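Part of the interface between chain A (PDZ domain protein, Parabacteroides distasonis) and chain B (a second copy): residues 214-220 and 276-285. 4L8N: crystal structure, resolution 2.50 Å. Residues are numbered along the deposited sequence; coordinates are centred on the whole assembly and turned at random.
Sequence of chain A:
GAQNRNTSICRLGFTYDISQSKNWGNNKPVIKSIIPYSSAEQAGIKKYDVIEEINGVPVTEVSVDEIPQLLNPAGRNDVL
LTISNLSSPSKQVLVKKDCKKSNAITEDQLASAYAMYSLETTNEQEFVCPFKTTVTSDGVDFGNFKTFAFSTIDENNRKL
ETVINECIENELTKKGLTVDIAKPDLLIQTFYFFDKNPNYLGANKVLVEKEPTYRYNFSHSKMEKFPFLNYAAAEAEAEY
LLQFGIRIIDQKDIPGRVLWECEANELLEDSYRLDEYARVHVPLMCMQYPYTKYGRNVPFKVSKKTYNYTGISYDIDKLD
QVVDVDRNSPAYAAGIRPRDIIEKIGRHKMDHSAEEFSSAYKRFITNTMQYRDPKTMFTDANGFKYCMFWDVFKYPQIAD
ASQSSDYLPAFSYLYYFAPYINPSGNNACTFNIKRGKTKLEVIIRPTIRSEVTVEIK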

# COMPACT_ATOMS: atom_id res chain seq x y z
N TYR A 214 16.66 -5.30 3.73
CA TYR A 214 17.19 -6.59 4.18
C TYR A 214 16.03 -7.52 4.45
O TYR A 214 15.00 -7.10 4.99
N ARG A 215 16.12 -8.74 3.93
CA ARG A 215 15.09 -9.76 4.14
C ARG A 215 15.77 -11.08 4.40
O ARG A 215 16.94 -11.26 4.02
N TYR A 216 15.05 -12.02 5.02
CA TYR A 216 15.63 -13.32 5.27
C TYR A 216 15.32 -14.25 4.10
O TYR A 216 14.19 -14.30 3.61
N ASN A 217 16.34 -14.96 3.64
CA ASN A 217 16.21 -15.86 2.52
C ASN A 217 16.41 -17.30 3.03
O ASN A 217 17.55 -17.71 3.29
N PHE A 218 15.29 -18.05 3.18
CA PHE A 218 15.28 -19.43 3.71
C PHE A 218 16.10 -20.38 2.85
O PHE A 218 16.80 -21.23 3.41
N SER A 219 16.12 -20.15 1.51
CA SER A 219 16.88 -20.93 0.51
C SER A 219 18.36 -20.90 0.78
O SER A 219 19.05 -21.88 0.47
N HIS A 220 18.87 -19.80 1.36
CA HIS A 220 20.29 -19.64 1.68
C HIS A 220 20.55 -19.55 3.19
O HIS A 220 21.72 -19.52 3.59
N GLU B 276 12.33 -16.00 -8.47
CA GLU B 276 13.26 -15.74 -7.38
C GLU B 276 12.53 -15.04 -6.24
O GLU B 276 12.68 -15.45 -5.09
N TYR B 277 11.67 -14.07 -6.58
CA TYR B 277 10.85 -13.33 -5.63
C TYR B 277 9.94 -14.30 -4.84
O TYR B 277 9.94 -14.23 -3.61
N ALA B 278 9.18 -15.18 -5.55
CA ALA B 278 8.27 -16.19 -4.96
C ALA B 278 9.03 -17.14 -4.01
O ALA B 278 8.59 -17.34 -2.87
N ARG B 279 10.20 -17.67 -4.45
CA ARG B 279 11.05 -18.56 -3.65
C ARG B 279 11.38 -17.97 -2.28
O ARG B 279 11.32 -18.70 -1.29
N VAL B 280 11.72 -16.66 -2.23
CA VAL B 280 12.09 -15.95 -1.00
C VAL B 280 10.86 -15.61 -0.15
O VAL B 280 10.88 -15.87 1.05
N HIS B 281 9.81 -15.04 -0.75
CA HIS B 281 8.65 -14.48 -0.05
C HIS B 281 7.48 -15.42 0.18
O HIS B 281 6.81 -15.22 1.20
N VAL B 282 7.24 -16.46 -0.66
CA VAL B 282 6.16 -17.43 -0.36
C VAL B 282 6.28 -17.91 1.13
O VAL B 282 5.27 -17.85 1.85
N PRO B 283 7.49 -18.35 1.63
CA PRO B 283 7.58 -18.80 3.04
C PRO B 283 7.30 -17.68 4.07
O PRO B 283 6.75 -17.96 5.13
N LEU B 284 7.67 -16.43 3.77
CA LEU B 284 7.40 -15.30 4.68
C LEU B 284 5.89 -14.94 4.66
O LEU B 284 5.30 -14.76 5.72
N MSE B 285 5.29 -14.87 3.46
CA MSE B 285 3.86 -14.60 3.23
C MSE B 285 2.95 -15.64 3.88
O MSE B 285 1.93 -15.26 4.47

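The kinked helix of chain B meets the strand of chain A nearly at right angles, and a single water ties their backbones together. It donates to A:Tyr216 O (2.7 Å) and to B:Val280 O (2.7 Å) and accepts from A:Phe218 N (2.8 Å), so one molecule serves two backbone groups of chain A, one in the last stretch of strand and one in the loop just after it, and a helix carbonyl.

The one direct hydrogen bond between the stretches comes from a long reach. A:Arg215 leaves the strand toward the helix with chi1 m, and its NH1 donates to B:His281 NE2 at 2.9 Å, the ring nitrogen lying at the guanidinium edge. The imidazole (chi1 m) is set for this role: its ND1 donates to B:Tyr277 O at 2.8 Å, one turn back, leaving NE2 free to accept. B:Tyr277, chi1 t, starts away from the strand, yet its end returns beside the arginine.

Around the water the packing is apolar. B:Val280 (t) sets CG1 3.8 Å from A:Tyr216 O, close to where B:Leu284 (m, t) brings CD1. A:Phe218, chi1 m, points toward the helix just past the strand; its CD2 lies 3.8 Å from B:Pro283 CB and its CE2 3.9 Å from B:Leu284 CD2. The rule is economical: one buried polar reach, one shared water, and a small hydrophobic patch.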

# COMPACT_ATOMS: atom_id res chain seq x y z
CB TYR A 214 18.10 -6.48 5.41
CG TYR A 214 19.35 -5.67 5.15
CD1 TYR A 214 20.44 -6.23 4.48
CD2 TYR A 214 19.45 -4.35 5.56
CE1 TYR A 214 21.59 -5.48 4.22
CE2 TYR A 214 20.60 -3.60 5.34
CZ TYR A 214 21.66 -4.16 4.64
OH TYR A 214 22.79 -3.40 4.40
CB ARG A 215 14.12 -9.86 2.95
CG ARG A 215 13.51 -8.54 2.57
CD ARG A 215 12.05 -8.60 2.31
NE ARG A 215 11.58 -7.24 2.16
CZ ARG A 215 10.83 -6.82 1.15
NH1 ARG A 215 10.43 -7.68 0.23
NH2 ARG A 215 10.48 -5.55 1.06
CB TYR A 216 15.16 -13.88 6.61
CG TYR A 216 15.94 -15.11 7.02
CD1 TYR A 216 17.18 -15.00 7.60
CD2 TYR A 216 15.41 -16.39 6.84
CE1 TYR A 216 17.91 -16.12 7.98
CE2 TYR A 216 16.13 -17.52 7.20
CZ TYR A 216 17.37 -17.39 7.79
OH TYR A 216 18.07 -18.49 8.22
CB ASN A 217 17.24 -15.46 1.44
CG ASN A 217 17.24 -16.26 0.16
OD1 ASN A 217 18.10 -16.06 -0.70
ND2 ASN A 217 16.31 -17.19 -0.01
CB PHE A 218 13.85 -19.96 3.90
CG PHE A 218 13.11 -19.50 5.15
CD1 PHE A 218 13.32 -20.13 6.38
CD2 PHE A 218 12.19 -18.46 5.09
CE1 PHE A 218 12.60 -19.72 7.53
CE2 PHE A 218 11.48 -18.05 6.24
CZ PHE A 218 11.69 -18.69 7.45
CB SER A 219 16.64 -20.40 -0.91
OG SER A 219 15.43 -19.70 -1.10
CB HIS A 220 20.88 -18.40 0.97
CG HIS A 220 20.90 -18.57 -0.51
ND1 HIS A 220 20.39 -17.59 -1.35
CD2 HIS A 220 21.30 -19.63 -1.26
CE1 HIS A 220 20.51 -18.08 -2.58
NE2 HIS A 220 21.06 -19.30 -2.57
CB GLU B 276 14.47 -14.92 -7.86
CG GLU B 276 15.49 -15.77 -8.60
CD GLU B 276 16.67 -15.06 -9.25
OE1 GLU B 276 17.11 -14.01 -8.73
OE2 GLU B 276 17.18 -15.59 -10.26
CB TYR B 277 10.01 -12.22 -6.33
CG TYR B 277 9.33 -11.33 -5.31
CD1 TYR B 277 9.99 -10.23 -4.77
CD2 TYR B 277 8.08 -11.66 -4.79
CE1 TYR B 277 9.42 -9.48 -3.75
CE2 TYR B 277 7.50 -10.91 -3.77
CZ TYR B 277 8.19 -9.83 -3.23
OH TYR B 277 7.66 -9.11 -2.19
CB ALA B 278 7.56 -17.00 -6.06
CB ARG B 279 12.36 -18.89 -4.39
CG ARG B 279 12.21 -19.91 -5.49
CD ARG B 279 13.55 -20.52 -5.83
NE ARG B 279 13.49 -21.27 -7.09
CZ ARG B 279 13.13 -22.55 -7.20
NH1 ARG B 279 12.78 -23.24 -6.11
NH2 ARG B 279 13.11 -23.14 -8.38
CB VAL B 280 12.92 -14.66 -1.33
CG1 VAL B 280 13.24 -13.84 -0.08
CG2 VAL B 280 14.20 -15.01 -2.06
CB HIS B 281 8.20 -13.22 -0.75
CG HIS B 281 9.28 -12.18 -0.73
ND1 HIS B 281 10.25 -12.14 -1.72
CD2 HIS B 281 9.56 -11.23 0.20
CE1 HIS B 281 11.06 -11.13 -1.39
NE2 HIS B 281 10.68 -10.54 -0.26
CB VAL B 282 6.11 -18.65 -1.35
CG1 VAL B 282 5.40 -19.86 -0.74
CG2 VAL B 282 5.47 -18.26 -2.67
CB PRO B 283 9.02 -19.32 3.17
CG PRO B 283 9.50 -19.52 1.78
CD PRO B 283 8.79 -18.52 0.94
CB LEU B 284 8.25 -14.07 4.32
CG LEU B 284 9.76 -14.19 4.40
CD1 LEU B 284 10.41 -13.00 3.72
CD2 LEU B 284 10.26 -14.35 5.85
CB MSE B 285 3.57 -14.57 1.72
CG MSE B 285 4.08 -13.32 1.05
SE MSE B 285 4.03 -13.42 -0.87
CE MSE B 285 2.17 -13.41 -1.06
O HOH W 1 12.99 -16.57 2.66